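PDB 5IZD: D-glyceraldehyde dehydrogenase (NADP(+)) from Thermoplasma acidophilum, which oxidises D-glyceraldehyde to (R)-glycerate with NADP(+) in the non-phosphorylated Entner-Doudoroff pathway. Local coordinates for residues S405-L409 against H447-T453; I67-A71 against F188-P194. All coordinates share one frame; numbering follows the deposited sequence.

Overall arrangement
Interaction 2 comes first along the chain and closes before interaction 1 opens. They lie on opposite sides of the chain's centre, about 35 Å apart between centres and about 19 Å between nearest atoms. Interaction 2 packs helix 39-77 on helix 178-190, about 23 Å from the chain's centre against about 13 Å for interaction 1. Helix 178-190 follows strand 168-172 and precedes strand 198-200, two parallel neighbours in the sheet of the nucleotide-binding half. Interaction 1 joins loops that lead into strands of the two large sheets: 410-414 of the seven-stranded sheet, and 454-455, which pairs with 243-247 in the eight-stranded one. It lies beside the predicted proton acceptor E247.

Interaction 1 (S405-L409 against H447-T453); sequences SKYGL and HTGFRMT
R451 lays its side chain across the backbone carbonyls of 405-407. Its CB packs on K406 O, and the bend about its CG-CD bond (chi3 -58°) turns the guanidinium back toward Y407. R451 NH2 bonds Y407 O at 2.7 Å, in the carbonyl plane and on a lone pair. NE adds weak bonds to Y407 O and S405 O. NH1 turns to R429 O, and F430 makes a cation-pi contact. Two backbone bonds also join the loops. M452 N donates to K406 O at 2.9 Å. F450 N donates to G408 O at 2.9 Å. G408 has no room for a side chain here, since a CB would clash with F450 O. T453 OG1 donates to F450 O at 2.7 Å. A water also links this hydroxyl to G408 N.

L409 reaches H447 with one branch. L409 CD1 lies over a face of the H447 ring, 4.3 Å from its centroid, a CH-pi contact. H447 ND1 bonds E432, and NE2 makes a weak bond to the predicted proton acceptor E247. The backbone bonds and R451 thus fasten the two loops together next to the predicted active-site base. Y407 OH bonds the backbone N of E381, a probable NADP-binding residue. K469 of a second subunit bonds G449 O. Y407 and M452 pack on helix 227-236, while L409 leads into strand 410-414 and T453 into strand 454-455.

Interaction 2 (I67-A71 against F188-P194); sequences IIYRA and FVEAGVP
R70 grips A191 O side-on with two nitrogens. R70 NE and R70 NH1 each donate to A191 O at 3.0 Å, and both bonds are bent. The oxygen sits near the guanidinium edge, 18° out of its plane. The arginine chain bends at CG and CD, which brings one face of the guanidinium over I67 CA. The carbonyl it holds lies in the turn after helix 178-190, where G192, with positive phi, forms a Schellman motif. A side chain at G192 would be jammed against that same carbonyl.

Next to this polar grip, helix 39-77 comes close to the turn at two alanines. A71 CB meets A191 CB at 3.8 Å. A71 CB also sits over the centre of the F188 ring, 3.8 Å from the centroid and 5° off its normal, a CH-pi contact. I68 CG1 comes to the edge of that ring. With an alanine at F188, A71 CB would probably be left over a gap and I68 would lose the ring edge it meets. I67 CG2 touches V193 CG2 at 3.8 Å, while V193 CG2 in turn lies at the F188 ring edge. L163 and L198 also pack on F188.

The contact is thus mainly apolar. Its direct polar link is an arginine of helix 39-77 giving two N-H groups to one main-chain carbonyl, so the grip depends on the path of the backbone at A191 and not on a partner side chain.

Interaction 1 (S405-L409 against H447-T453)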
loop_
_atom_site.group_PDB
_atom_site.type_symbol
_atom_site.label_atom_id
_atom_site.label_comp_id
_atom_site.label_asym_id
_atom_site.label_seq_id
_atom_site.Cartn_x
_atom_site.Cartn_y
_atom_site.Cartn_z
ATOM N N SER A 405 -22.269 24.817 0.891
ATOM C CA SER A 405 -21.082 25.678 0.826
ATOM C C SER A 405 -20.339 25.441 -0.429
ATOM O O SER A 405 -20.184 24.294 -0.823
ATOM C CB SER A 405 -20.113 25.361 1.995
ATOM O OG SER A 405 -19.107 26.366 2.137
ATOM N N LYS A 406 -19.730 26.482 -1.016
ATOM C CA LYS A 406 -18.783 26.191 -2.081
ATOM C C LYS A 406 -17.436 25.702 -1.525
ATOM O O LYS A 406 -16.553 25.285 -2.300
ATOM C CB LYS A 406 -18.605 27.393 -3.007
ATOM C CG LYS A 406 -17.796 28.535 -2.417
ATOM C CD LYS A 406 -17.900 29.728 -3.332
ATOM C CE LYS A 406 -17.048 30.842 -2.790
ATOM N NZ LYS A 406 -17.349 32.021 -3.633
ATOM N N TYR A 407 -17.260 25.766 -0.204
ATOM C CA TYR A 407 -16.046 25.309 0.405
ATOM C C TYR A 407 -16.194 23.906 0.952
ATOM O O TYR A 407 -17.300 23.339 1.004
ATOM C CB TYR A 407 -15.653 26.270 1.498
ATOM C CG TYR A 407 -15.474 27.692 1.055
ATOM C CD1 TYR A 407 -14.282 28.132 0.461
ATOM C CD2 TYR A 407 -16.481 28.629 1.271
ATOM C CE1 TYR A 407 -14.131 29.455 0.071
ATOM C CE2 TYR A 407 -16.341 29.958 0.921
ATOM C CZ TYR A 407 -15.145 30.388 0.350
ATOM O OH TYR A 407 -15.048 31.724 0.003
ATOM N N GLY A 408 -15.058 23.331 1.323
ATOM C CA GLY A 408 -14.973 21.943 1.742
ATOM C C GLY A 408 -13.732 21.427 2.435
ATOM O O GLY A 408 -13.325 20.220 2.274
ATOM N N LEU A 409 -13.090 22.275 3.223
ATOM C CA LEU A 409 -11.856 21.823 3.840
ATOM C C LEU A 409 -12.124 21.276 5.254
ATOM O O LEU A 409 -12.458 20.080 5.373
ATOM C CB LEU A 409 -10.776 22.866 3.698
ATOM C CG LEU A 409 -9.438 22.782 4.440
ATOM C CD1 LEU A 409 -8.879 21.415 4.494
ATOM C CD2 LEU A 409 -8.421 23.744 3.819
ATOM N N HIS A 447 -4.061 16.614 4.260
ATOM C CA HIS A 447 -4.744 17.891 4.306
ATOM C C HIS A 447 -5.276 18.221 2.919
ATOM O O HIS A 447 -4.499 18.457 2.005
ATOM C CB HIS A 447 -3.730 18.975 4.716
ATOM C CG HIS A 447 -4.318 20.281 5.133
ATOM N ND1 HIS A 447 -5.206 20.382 6.182
ATOM C CD2 HIS A 447 -4.015 21.562 4.774
ATOM C CE1 HIS A 447 -5.469 21.662 6.415
ATOM N NE2 HIS A 447 -4.779 22.395 5.557
ATOM N N THR A 448 -6.592 18.287 2.780
ATOM C CA THR A 448 -7.223 18.361 1.484
ATOM C C THR A 448 -8.686 18.740 1.705
ATOM O O THR A 448 -9.163 18.872 2.839
ATOM C CB THR A 448 -7.088 16.954 0.775
ATOM O OG1 THR A 448 -7.398 17.048 -0.617
ATOM C CG2 THR A 448 -8.002 15.929 1.427
ATOM N N GLY A 449 -9.427 18.876 0.625
ATOM C CA GLY A 449 -10.849 19.096 0.744
ATOM C C GLY A 449 -11.615 18.923 -0.518
ATOM O O GLY A 449 -11.058 18.533 -1.536
ATOM N N PHE A 450 -12.900 19.215 -0.419
ATOM C CA PHE A 450 -13.859 19.062 -1.516
ATOM C C PHE A 450 -14.170 20.427 -2.116
ATOM O O PHE A 450 -13.882 21.477 -1.501
ATOM C CB PHE A 450 -15.200 18.436 -1.008
ATOM C CG PHE A 450 -15.068 17.035 -0.497
ATOM C CD1 PHE A 450 -14.513 16.793 0.737
ATOM C CD2 PHE A 450 -15.455 15.941 -1.291
ATOM C CE1 PHE A 450 -14.342 15.487 1.193
ATOM C CE2 PHE A 450 -15.294 14.623 -0.850
ATOM C CZ PHE A 450 -14.766 14.403 0.411
ATOM N N ARG A 451 -14.811 20.404 -3.285
ATOM C CA ARG A 451 -15.392 21.581 -3.898
ATOM C C ARG A 451 -14.278 22.642 -4.156
ATOM O O ARG A 451 -13.282 22.316 -4.753
ATOM C CB ARG A 451 -16.593 22.060 -3.102
ATOM C CG ARG A 451 -17.775 21.068 -3.241
ATOM C CD ARG A 451 -18.990 21.437 -2.450
ATOM N NE ARG A 451 -18.762 21.577 -0.992
ATOM C CZ ARG A 451 -18.615 20.564 -0.103
ATOM N NH1 ARG A 451 -18.610 19.265 -0.475
ATOM N NH2 ARG A 451 -18.445 20.848 1.182
ATOM N N MET A 452 -14.387 23.857 -3.638
ATOM C CA MET A 452 -13.420 24.889 -4.035
ATOM C C MET A 452 -12.124 24.867 -3.252
ATOM O O MET A 452 -11.329 25.806 -3.399
ATOM C CB MET A 452 -14.051 26.304 -3.991
ATOM C CG MET A 452 -15.159 26.598 -5.002
ATOM S SD MET A 452 -14.732 26.185 -6.696
ATOM C CE MET A 452 -13.452 27.441 -6.946
ATOM N N THR A 453 -11.835 23.810 -2.512
ATOM C CA THR A 453 -10.675 23.719 -1.676
ATOM C C THR A 453 -9.377 23.696 -2.507
ATOM O O THR A 453 -8.364 24.210 -2.079
ATOM C CB THR A 453 -10.676 22.459 -0.774
ATOM O OG1 THR A 453 -11.872 22.388 0.048
ATOM C CG2 THR A 453 -9.397 22.446 0.134
HETATM O O HOH W 1 -12.651 24.723 0.681
#

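Interaction 2 (I67-A71 against F188-P194)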
loop_
_atom_site.group_PDB
_atom_site.type_symbol
_atom_site.label_atom_id
_atom_site.label_comp_id
_atom_site.label_asym_id
_atom_site.label_seq_id
_atom_site.Cartn_x
_atom_site.Cartn_y
_atom_site.Cartn_z
ATOM N N ILE A 67 20.971 15.864 4.488
ATOM C CA ILE A 67 21.012 17.338 4.306
ATOM C C ILE A 67 19.750 17.960 4.925
ATOM O O ILE A 67 19.848 18.935 5.650
ATOM C CB ILE A 67 21.081 17.737 2.812
ATOM C CG1 ILE A 67 22.398 17.294 2.186
ATOM C CG2 ILE A 67 20.883 19.242 2.668
ATOM C CD1 ILE A 67 22.411 17.297 0.650
ATOM N N ILE A 68 18.584 17.365 4.678
ATOM C CA ILE A 68 17.346 17.895 5.248
ATOM C C ILE A 68 17.321 17.793 6.783
ATOM O O ILE A 68 16.822 18.759 7.466
ATOM C CB ILE A 68 16.095 17.221 4.631
ATOM C CG1 ILE A 68 15.983 17.546 3.131
ATOM C CG2 ILE A 68 14.802 17.586 5.370
ATOM C CD1 ILE A 68 15.181 16.543 2.340
ATOM N N TYR A 69 17.847 16.683 7.330
ATOM C CA TYR A 69 17.943 16.529 8.799
ATOM C C TYR A 69 18.884 17.585 9.466
ATOM O O TYR A 69 18.601 18.114 10.537
ATOM C CB TYR A 69 18.409 15.117 9.208
ATOM C CG TYR A 69 17.387 13.967 9.058
ATOM C CD1 TYR A 69 16.119 14.035 9.629
ATOM C CD2 TYR A 69 17.732 12.791 8.368
ATOM C CE1 TYR A 69 15.234 12.958 9.555
ATOM C CE2 TYR A 69 16.839 11.720 8.236
ATOM C CZ TYR A 69 15.589 11.810 8.816
ATOM O OH TYR A 69 14.726 10.749 8.725
ATOM N N ARG A 70 19.963 17.900 8.776
ATOM C CA ARG A 70 20.943 18.892 9.172
ATOM C C ARG A 70 20.206 20.227 9.287
ATOM O O ARG A 70 20.277 20.846 10.297
ATOM C CB ARG A 70 22.051 18.952 8.148
ATOM C CG ARG A 70 23.416 19.312 8.708
ATOM C CD ARG A 70 24.483 18.339 8.209
ATOM N NE ARG A 70 24.715 18.551 6.807
ATOM C CZ ARG A 70 25.053 17.612 5.954
ATOM N NH1 ARG A 70 25.233 17.928 4.693
ATOM N NH2 ARG A 70 25.228 16.374 6.372
ATOM N N ALA A 71 19.477 20.616 8.248
ATOM C CA ALA A 71 18.613 21.828 8.260
ATOM C C ALA A 71 17.673 21.851 9.447
ATOM O O ALA A 71 17.606 22.819 10.173
ATOM C CB ALA A 71 17.826 21.997 6.989
ATOM N N PHE A 188 18.600 25.812 5.149
ATOM C CA PHE A 188 18.810 24.764 4.153
ATOM C C PHE A 188 20.140 24.927 3.403
ATOM O O PHE A 188 20.902 23.924 3.196
ATOM C CB PHE A 188 17.625 24.695 3.185
ATOM C CG PHE A 188 16.534 23.848 3.681
ATOM C CD1 PHE A 188 15.592 24.366 4.540
ATOM C CD2 PHE A 188 16.479 22.502 3.351
ATOM C CE1 PHE A 188 14.546 23.586 5.004
ATOM C CE2 PHE A 188 15.442 21.718 3.836
ATOM C CZ PHE A 188 14.477 22.261 4.675
ATOM N N VAL A 189 20.425 26.170 3.010
ATOM C CA VAL A 189 21.744 26.515 2.457
ATOM C C VAL A 189 22.905 26.136 3.410
ATOM O O VAL A 189 23.816 25.370 3.013
ATOM C CB VAL A 189 21.865 27.998 2.002
ATOM C CG1 VAL A 189 23.267 28.289 1.465
ATOM C CG2 VAL A 189 20.876 28.258 0.881
ATOM N N GLU A 190 22.853 26.580 4.650
ATOM C CA GLU A 190 23.902 26.233 5.607
ATOM C C GLU A 190 23.993 24.719 5.876
ATOM O O GLU A 190 25.046 24.244 6.239
ATOM C CB GLU A 190 23.730 27.016 6.911
ATOM C CG GLU A 190 23.885 28.531 6.733
ATOM C CD GLU A 190 23.278 29.385 7.856
ATOM O OE1 GLU A 190 23.562 30.627 7.848
ATOM O OE2 GLU A 190 22.534 28.850 8.735
ATOM N N ALA A 191 22.908 23.952 5.678
ATOM C CA ALA A 191 22.930 22.505 5.864
ATOM C C ALA A 191 23.581 21.761 4.687
ATOM O O ALA A 191 23.740 20.517 4.761
ATOM C CB ALA A 191 21.522 21.984 6.101
ATOM N N GLY A 192 23.914 22.474 3.592
ATOM C CA GLY A 192 24.553 21.857 2.407
ATOM C C GLY A 192 23.715 21.565 1.166
ATOM O O GLY A 192 24.165 20.808 0.298
ATOM N N VAL A 193 22.517 22.147 1.034
ATOM C CA VAL A 193 21.761 21.980 -0.228
ATOM C C VAL A 193 22.649 22.439 -1.399
ATOM O O VAL A 193 23.086 23.535 -1.379
ATOM C CB VAL A 193 20.435 22.780 -0.245
ATOM C CG1 VAL A 193 19.816 22.772 -1.635
ATOM C CG2 VAL A 193 19.471 22.168 0.732
ATOM N N PRO A 194 22.881 21.591 -2.416
ATOM C CA PRO A 194 23.745 22.034 -3.517
ATOM C C PRO A 194 23.190 23.222 -4.331
ATOM O O PRO A 194 21.952 23.457 -4.334
ATOM C CB PRO A 194 23.865 20.800 -4.412
ATOM C CG PRO A 194 23.365 19.643 -3.625
ATOM C CD PRO A 194 22.362 20.236 -2.642
#